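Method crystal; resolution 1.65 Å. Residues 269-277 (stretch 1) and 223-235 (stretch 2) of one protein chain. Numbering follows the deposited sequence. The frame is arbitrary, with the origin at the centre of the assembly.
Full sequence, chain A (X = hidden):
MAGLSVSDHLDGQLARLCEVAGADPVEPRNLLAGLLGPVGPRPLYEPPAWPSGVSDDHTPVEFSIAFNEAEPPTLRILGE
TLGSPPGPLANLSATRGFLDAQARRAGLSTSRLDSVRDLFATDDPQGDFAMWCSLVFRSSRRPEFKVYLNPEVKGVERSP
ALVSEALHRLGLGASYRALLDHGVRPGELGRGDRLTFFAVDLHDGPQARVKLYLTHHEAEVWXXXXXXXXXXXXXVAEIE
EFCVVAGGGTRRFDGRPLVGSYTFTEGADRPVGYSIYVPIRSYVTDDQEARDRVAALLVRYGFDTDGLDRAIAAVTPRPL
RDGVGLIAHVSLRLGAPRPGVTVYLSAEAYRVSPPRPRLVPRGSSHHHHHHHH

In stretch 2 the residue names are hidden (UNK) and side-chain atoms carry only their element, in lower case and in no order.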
ATOM      1  N   ASP A 269      15.521  17.457  -8.014  1.00 26.79           N
ATOM      2  CA  ASP A 269      14.429  18.468  -7.983  1.00 26.07           C
ATOM      3  C   ASP A 269      13.185  17.925  -8.684  1.00 24.90           C
ATOM      4  O   ASP A 269      12.185  18.638  -8.720  1.00 24.12           O
ATOM      5  CB  ASP A 269      14.904  19.822  -8.511  1.00 27.47           C
ATOM      6  CG  ASP A 269      15.035  19.927 -10.029  1.00 28.16           C
ATOM      7  OD1 ASP A 269      14.936  18.863 -10.705  1.00 27.18           O
ATOM      8  OD2 ASP A 269      15.221  21.124 -10.537  1.00 30.52           O
ATOM      9  N   ARG A 270      13.234  16.698  -9.203  1.00 24.30           N
ATOM     10  CA  ARG A 270      12.029  15.995  -9.740  1.00 23.57           C
ATOM     11  C   ARG A 270      11.952  14.633  -9.042  1.00 23.03           C
ATOM     12  O   ARG A 270      12.981  14.053  -8.695  1.00 22.78           O
ATOM     13  CB  ARG A 270      12.076  15.853 -11.280  1.00 23.74           C
ATOM     14  CG  ARG A 270      12.108  17.176 -12.073  1.00 24.69           C
ATOM     15  CD  ARG A 270      10.776  17.944 -12.085  1.00 25.33           C
ATOM     16  NE  ARG A 270      10.864  19.216 -12.831  1.00 26.69           N
ATOM     17  CZ  ARG A 270      11.301  20.390 -12.320  1.00 26.59           C
ATOM     18  NH1 ARG A 270      11.677  20.476 -11.060  1.00 26.17           N
ATOM     19  NH2 ARG A 270      11.359  21.481 -13.090  1.00 26.92           N
ATOM     20  N   PRO A 271      10.742  14.090  -8.774  1.00 22.82           N
ATOM     21  CA  PRO A 271      10.631  12.716  -8.280  1.00 22.53           C
ATOM     22  C   PRO A 271      11.377  11.794  -9.240  1.00 22.92           C
ATOM     23  O   PRO A 271      11.364  12.091 -10.425  1.00 23.08           O
ATOM     24  CB  PRO A 271       9.128  12.418  -8.273  1.00 22.13           C
ATOM     25  CG  PRO A 271       8.461  13.808  -8.244  1.00 22.33           C
ATOM     26  CD  PRO A 271       9.433  14.737  -8.944  1.00 22.48           C
ATOM     27  N   VAL A 272      11.986  10.715  -8.716  1.00 23.04           N
ATOM     28  CA  VAL A 272      12.854   9.765  -9.482  1.00 23.16           C
ATOM     29  C   VAL A 272      12.139   8.430  -9.694  1.00 22.63           C
ATOM     30  O   VAL A 272      12.747   7.522 -10.290  1.00 24.03           O
ATOM     31  CB  VAL A 272      14.197   9.566  -8.781  1.00 23.59           C
ATOM     32  CG1 VAL A 272      14.982  10.875  -8.733  1.00 24.92           C
ATOM     33  CG2 VAL A 272      14.044   8.974  -7.383  1.00 23.97           C
ATOM     34  N   GLY A 273      10.946   8.280  -9.156  1.00 21.51           N
ATOM     35  CA  GLY A 273      10.154   7.054  -9.282  1.00 20.81           C
ATOM     36  C   GLY A 273       8.718   7.420  -9.222  1.00 19.85           C
ATOM     37  O   GLY A 273       8.403   8.421  -8.509  1.00 19.30           O
ATOM     38  N   TYR A 274       7.899   6.701  -9.971  1.00 18.55           N
ATOM     39  CA  TYR A 274       6.440   6.883 -10.029  1.00 17.83           C
ATOM     40  C   TYR A 274       5.782   5.512 -10.056  1.00 17.78           C
ATOM     41  O   TYR A 274       6.257   4.659 -10.808  1.00 18.09           O
ATOM     42  CB  TYR A 274       6.033   7.658 -11.273  1.00 17.72           C
ATOM     43  CG  TYR A 274       4.551   7.831 -11.382  1.00 17.58           C
ATOM     44  CD1 TYR A 274       3.893   8.773 -10.627  1.00 17.08           C
ATOM     45  CD2 TYR A 274       3.801   7.028 -12.236  1.00 17.45           C
ATOM     46  CE1 TYR A 274       2.525   8.926 -10.698  1.00 17.12           C
ATOM     47  CE2 TYR A 274       2.432   7.183 -12.337  1.00 17.47           C
ATOM     48  CZ  TYR A 274       1.796   8.119 -11.559  1.00 17.53           C
ATOM     49  OH  TYR A 274       0.452   8.277 -11.640  1.00 18.80           O
ATOM     50  N   SER A 275       4.703   5.333  -9.310  1.00 17.37           N
ATOM     51  CA  SER A 275       3.779   4.181  -9.456  1.00 16.65           C
ATOM     52  C   SER A 275       2.361   4.685  -9.621  1.00 15.95           C
ATOM     53  O   SER A 275       2.017   5.664  -8.993  1.00 15.99           O
ATOM     54  CB  SER A 275       3.863   3.233  -8.310  1.00 16.82           C
ATOM     55  OG  SER A 275       5.162   2.684  -8.243  1.00 18.21           O
ATOM     56  N   ILE A 276       1.599   4.021 -10.459  1.00 15.68           N
ATOM     57  CA  ILE A 276       0.140   4.201 -10.627  1.00 16.27           C
ATOM     58  C   ILE A 276      -0.533   2.955 -10.039  1.00 15.91           C
ATOM     59  O   ILE A 276      -0.057   1.821 -10.314  1.00 15.91           O
ATOM     60  CB  ILE A 276      -0.228   4.469 -12.109  1.00 17.12           C
ATOM     61  CG1 ILE A 276      -1.730   4.652 -12.311  1.00 18.42           C
ATOM     62  CG2 ILE A 276       0.303   3.406 -13.059  1.00 17.30           C
ATOM     63  CD1 ILE A 276      -2.298   5.879 -11.704  1.00 19.68           C
ATOM     64  N   TYR A 277      -1.548   3.160  -9.225  1.00 15.73           N
ATOM     65  CA  TYR A 277      -2.300   2.098  -8.534  1.00 15.70           C
ATOM     66  C   TYR A 277      -3.727   2.163  -9.006  1.00 16.13           C
ATOM     67  O   TYR A 277      -4.427   3.135  -8.731  1.00 16.45           O
ATOM     68  CB  TYR A 277      -2.210   2.230  -7.009  1.00 15.82           C
ATOM     69  CG  TYR A 277      -0.813   2.369  -6.461  1.00 16.25           C
ATOM     70  CD1 TYR A 277      -0.149   3.587  -6.530  1.00 16.51           C
ATOM     71  CD2 TYR A 277      -0.158   1.318  -5.856  1.00 16.54           C
ATOM     72  CE1 TYR A 277       1.139   3.738  -6.070  1.00 16.94           C
ATOM     73  CE2 TYR A 277       1.127   1.453  -5.358  1.00 16.85           C
ATOM     74  CZ  TYR A 277       1.779   2.672  -5.464  1.00 17.11           C
ATOM     75  OH  TYR A 277       3.048   2.842  -4.979  1.00 17.69           O
ATOM     76  N   UNK A 223      -5.423  13.654 -16.734  1.00 19.26           N
ATOM     77  CA  UNK A 223      -4.993  14.496 -15.588  1.00 19.24           C
ATOM     78  C   UNK A 223      -4.016  13.728 -14.687  1.00 18.29           C
ATOM     79  O   UNK A 223      -3.085  14.322 -14.222  1.00 16.92           O
ATOM     80  c   UNK A 223      -7.040  16.012 -15.564  1.00 21.03           C
ATOM     81  o   UNK A 223      -8.309  15.896 -15.499  1.00 22.23           O
ATOM     82  o   UNK A 223      -6.454  16.928 -16.200  1.00 20.48           O
ATOM     83  c   UNK A 223      -6.193  15.011 -14.802  1.00 19.95           C
ATOM     84  N   UNK A 224      -4.253  12.433 -14.439  1.00 17.67           N
ATOM     85  CA  UNK A 224      -3.362  11.632 -13.596  1.00 17.51           C
ATOM     86  C   UNK A 224      -1.992  11.492 -14.289  1.00 17.14           C
ATOM     87  O   UNK A 224      -0.972  11.543 -13.594  1.00 17.08           O
ATOM     88  c   UNK A 224      -4.004  10.278 -13.264  1.00 17.75           C
ATOM     89  c   UNK A 224      -5.292  10.466 -12.481  1.00 18.33           C
ATOM     90  c   UNK A 224      -3.058   9.381 -12.526  1.00 17.80           C
ATOM     91  N   UNK A 225      -1.947  11.315 -15.599  1.00 17.18           N
ATOM     92  CA  UNK A 225      -0.653  11.199 -16.346  1.00 16.78           C
ATOM     93  C   UNK A 225       0.006  12.566 -16.433  1.00 16.29           C
ATOM     94  O   UNK A 225       1.221  12.604 -16.512  1.00 16.31           O
ATOM     95  c   UNK A 225      -0.819  10.522 -17.713  1.00 17.45           C
ATOM     96  o   UNK A 225      -1.824  11.169 -18.484  1.00 17.62           O
ATOM     97  c   UNK A 225      -1.155   9.054 -17.565  1.00 17.68           C
ATOM     98  N   UNK A 226      -0.753  13.650 -16.420  1.00 15.99           N
ATOM     99  CA  UNK A 226      -0.144  15.014 -16.370  1.00 16.02           C
ATOM    100  C   UNK A 226       0.549  15.184 -14.996  1.00 16.12           C
ATOM    101  O   UNK A 226       1.679  15.676 -14.963  1.00 16.79           O
ATOM    102  c   UNK A 226      -0.600  17.514 -16.471  1.00 16.05           C
ATOM    103  c   UNK A 226      -1.180  16.114 -16.612  1.00 15.89           C
ATOM    104  n   UNK A 226       2.049  20.711 -15.487  1.00 17.02           N
ATOM    105  c   UNK A 226       0.692  17.793 -17.220  1.00 15.81           C
ATOM    106  c   UNK A 226       1.747  19.438 -15.748  1.00 16.39           C
ATOM    107  n   UNK A 226       2.040  18.495 -14.859  1.00 16.42           N
ATOM    108  n   UNK A 226       1.149  19.121 -16.876  1.00 16.11           N
ATOM    109  N   UNK A 227      -0.075  14.735 -13.921  1.00 16.31           N
ATOM    110  CA  UNK A 227       0.555  14.728 -12.584  1.00 16.50           C
ATOM    111  C   UNK A 227       1.820  13.865 -12.649  1.00 16.71           C
ATOM    112  O   UNK A 227       2.891  14.314 -12.215  1.00 17.42           O
ATOM    113  c   UNK A 227      -0.415  14.263 -11.552  1.00 16.77           C
ATOM    114  N   UNK A 228       1.748  12.706 -13.287  1.00 16.73           N
ATOM    115  CA  UNK A 228       2.901  11.781 -13.339  1.00 17.37           C
ATOM    116  C   UNK A 228       4.068  12.394 -14.119  1.00 18.07           C
ATOM    117  O   UNK A 228       5.218  12.031 -13.848  1.00 18.59           O
ATOM    118  c   UNK A 228       2.484  10.461 -13.927  1.00 17.16           C
ATOM    119  N   UNK A 229       3.789  13.272 -15.080  1.00 19.40           N
ATOM    120  CA  UNK A 229       4.799  13.788 -16.029  1.00 20.45           C
ATOM    121  C   UNK A 229       5.846  14.665 -15.329  1.00 20.31           C
ATOM    122  O   UNK A 229       6.855  14.951 -15.990  1.00 20.99           O
ATOM    123  c   UNK A 229       4.158  14.490 -17.208  1.00 21.30           C
ATOM    124  o   UNK A 229       3.450  15.628 -16.799  1.00 23.61           O
ATOM    125  N   UNK A 230       5.672  15.058 -14.052  1.00 19.89           N
ATOM    126  CA  UNK A 230       6.764  15.765 -13.298  1.00 20.26           C
ATOM    127  C   UNK A 230       7.897  14.784 -12.982  1.00 20.77           C
ATOM    128  O   UNK A 230       9.006  15.256 -12.669  1.00 20.94           O
ATOM    129  c   UNK A 230       5.841  15.549 -10.915  1.00 20.16           C
ATOM    130  c   UNK A 230       6.312  16.499 -12.009  1.00 20.57           C
ATOM    131  c   UNK A 230       5.262  17.563 -12.302  1.00 20.86           C
ATOM    132  N   UNK A 231       7.650  13.477 -13.039  1.00 21.23           N
ATOM    133  CA  UNK A 231       8.683  12.459 -12.727  1.00 22.45           C
ATOM    134  C   UNK A 231       9.604  12.263 -13.923  1.00 24.99           C
ATOM    135  O   UNK A 231       9.098  12.014 -15.064  1.00 23.46           O
ATOM    136  c   UNK A 231       7.010  11.346 -11.192  1.00 22.33           C
ATOM    137  c   UNK A 231       9.099  10.095 -11.921  1.00 22.53           C
ATOM    138  c   UNK A 231       8.046  11.133 -12.309  1.00 22.29           C
ATOM    139  N   UNK A 232      10.903  12.225 -13.628  1.00 28.20           N
ATOM    140  CA  UNK A 232      12.003  11.845 -14.539  1.00 31.17           C
ATOM    141  C   UNK A 232      11.684  10.566 -15.282  1.00 31.45           C
ATOM    142  O   UNK A 232      11.521   9.529 -14.621  1.00 31.77           O
ATOM    143  c   UNK A 232      13.292  11.570 -13.770  1.00 33.92           C
ATOM    144  o   UNK A 232      13.594  13.909 -13.697  1.00 39.41           O
ATOM    145  o   UNK A 232      15.313  12.624 -13.215  1.00 41.91           O
ATOM    146  c   UNK A 232      14.127  12.796 -13.538  1.00 36.57           C
ATOM    147  N   UNK A 233      11.639  10.655 -16.604  1.00 32.00           N
ATOM    148  CA  UNK A 233      11.716   9.508 -17.508  1.00 32.88           C
ATOM    149  C   UNK A 233      10.449   8.676 -17.540  1.00 32.94           C
ATOM    150  O   UNK A 233      10.501   7.609 -18.159  1.00 37.14           O
ATOM    151  N   UNK A 234       9.328   9.133 -16.970  1.00 30.69           N
ATOM    152  CA  UNK A 234       8.046   8.383 -17.116  1.00 28.83           C
ATOM    153  C   UNK A 234       7.478   8.588 -18.517  1.00 27.83           C
ATOM    154  O   UNK A 234       7.539   9.724 -19.072  1.00 28.08           O
ATOM    155  c   UNK A 234       6.985   8.705 -16.055  1.00 29.63           C
ATOM    156  c   UNK A 234       6.437  10.107 -16.202  1.00 30.15           C
ATOM    157  c   UNK A 234       7.502   8.436 -14.664  1.00 29.38           C
ATOM    158  N   UNK A 235       6.913   7.517 -19.048  1.00 25.97           N
ATOM    159  CA  UNK A 235       6.231   7.470 -20.347  1.00 25.87           C
ATOM    160  C   UNK A 235       4.734   7.616 -20.069  1.00 24.38           C
ATOM    161  O   UNK A 235       4.142   6.643 -19.573  1.00 23.42           O
ATOM    162  c   UNK A 235       6.076   5.995 -22.451  1.00 28.91           C
ATOM    163  o   UNK A 235       5.023   6.553 -22.752  1.00 29.65           O
ATOM    164  o   UNK A 235       6.712   5.262 -23.216  1.00 32.71           O
ATOM    165  c   UNK A 235       6.615   6.168 -21.049  1.00 27.18           C
TER
HETATM  166  O   HOH W   1      -0.307  10.469 -10.678  1.00 27.27           O

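Position 223 carries four side-chain atoms, two carbons with two oxygens on the second, a carboxylate joined directly to CB; nothing on stretch 1 lies within reach. The residue is Asp223, whose O accepts the helical hydrogen bond from N of position 227.

At 224 one carbon bears two more, a beta-branched and wholly apolar side chain. One methyl lies 3.7 Å from CD1 of Ile276 and 3.8 Å from OH of Tyr274. This is Val224, and the methyl is CG1.

Position 225 also branches at CB, but into one oxygen and one carbon, and makes no contact with stretch 1; it is Thr225. The side chain at 226 runs through three carbons and a nitrogen to a carbon carrying two further nitrogens, and it stays out of reach of stretch 1. That guanidinium identifies Arg226.

Positions 227 and 228 each have a single side-chain carbon. At 227 it points sideways and is not in contact; this is Ala227. At 228 CB points toward stretch 1 and sits over one face of the Tyr274 ring, 3.6 Å from CB to the ring centroid and 18° off the normal, a CH-pi arrangement; CB is 3.4 Å from CZ of Tyr274. The residue is Ala228.

Position 229 has one carbon and one oxygen; its CB points away from stretch 1 and touches nothing there. This is Ser229, and its OG donates to Arg226 O at 2.6 Å, a bond within the stretch.

Position 230 has three carbons branched at CB. One methyl is 4.1 Å from CG of Pro271, while the backbone O of 230 lies 3.3 Å from CD of Arg270, at the edge of the guanidinium and near its plane. This is Val230, and the methyl is CG2. The same three-carbon pattern recurs at 231. One methyl is 3.8 Å from CB of Pro271 and 3.8 Å from CB of Tyr274, and the other is 3.4 Å from Pro271 O. This is Val231, the methyls being CG2 and CG1 in that order. N of Val231 donates to Ala228 O at 2.9 Å, within a type I turn.

At 232 two carbons end in two oxygens, and one oxygen approaches CB of Arg270 to 3.5 Å, a contact with carbon rather than a salt bridge. This is Asp232, and the oxygen is OD1. Position 233 has no side-chain atoms, and its phi of 74° favours the residue found, Gly233, in a type II turn. At 234 one carbon bears two more, and one methyl lies 3.8 Å from CB of Tyr274; this is Val234, the methyl CG1. Two carbons and two oxygens at 235, remote from stretch 1, give Asp235, an N-cap residue.

The contact is chiefly apolar, burying 509 Å² over both sides. Tyr274 spans helix and turns, meeting Ala228, Val231 and Val234, and a water links its OH (2.5 Å from the water O) to Val224 O (3.2 Å from it). The single direct hydrogen bond, Asp232 N to Pro271 O at 3.2 Å and 153°, ties the two backbones where Pro271 and Val231 have CA atoms 4.9 Å apart. Gly273 N, by contrast, is buried without a partner.

Stretch 2 223-235: DVTRAASVVDGVD
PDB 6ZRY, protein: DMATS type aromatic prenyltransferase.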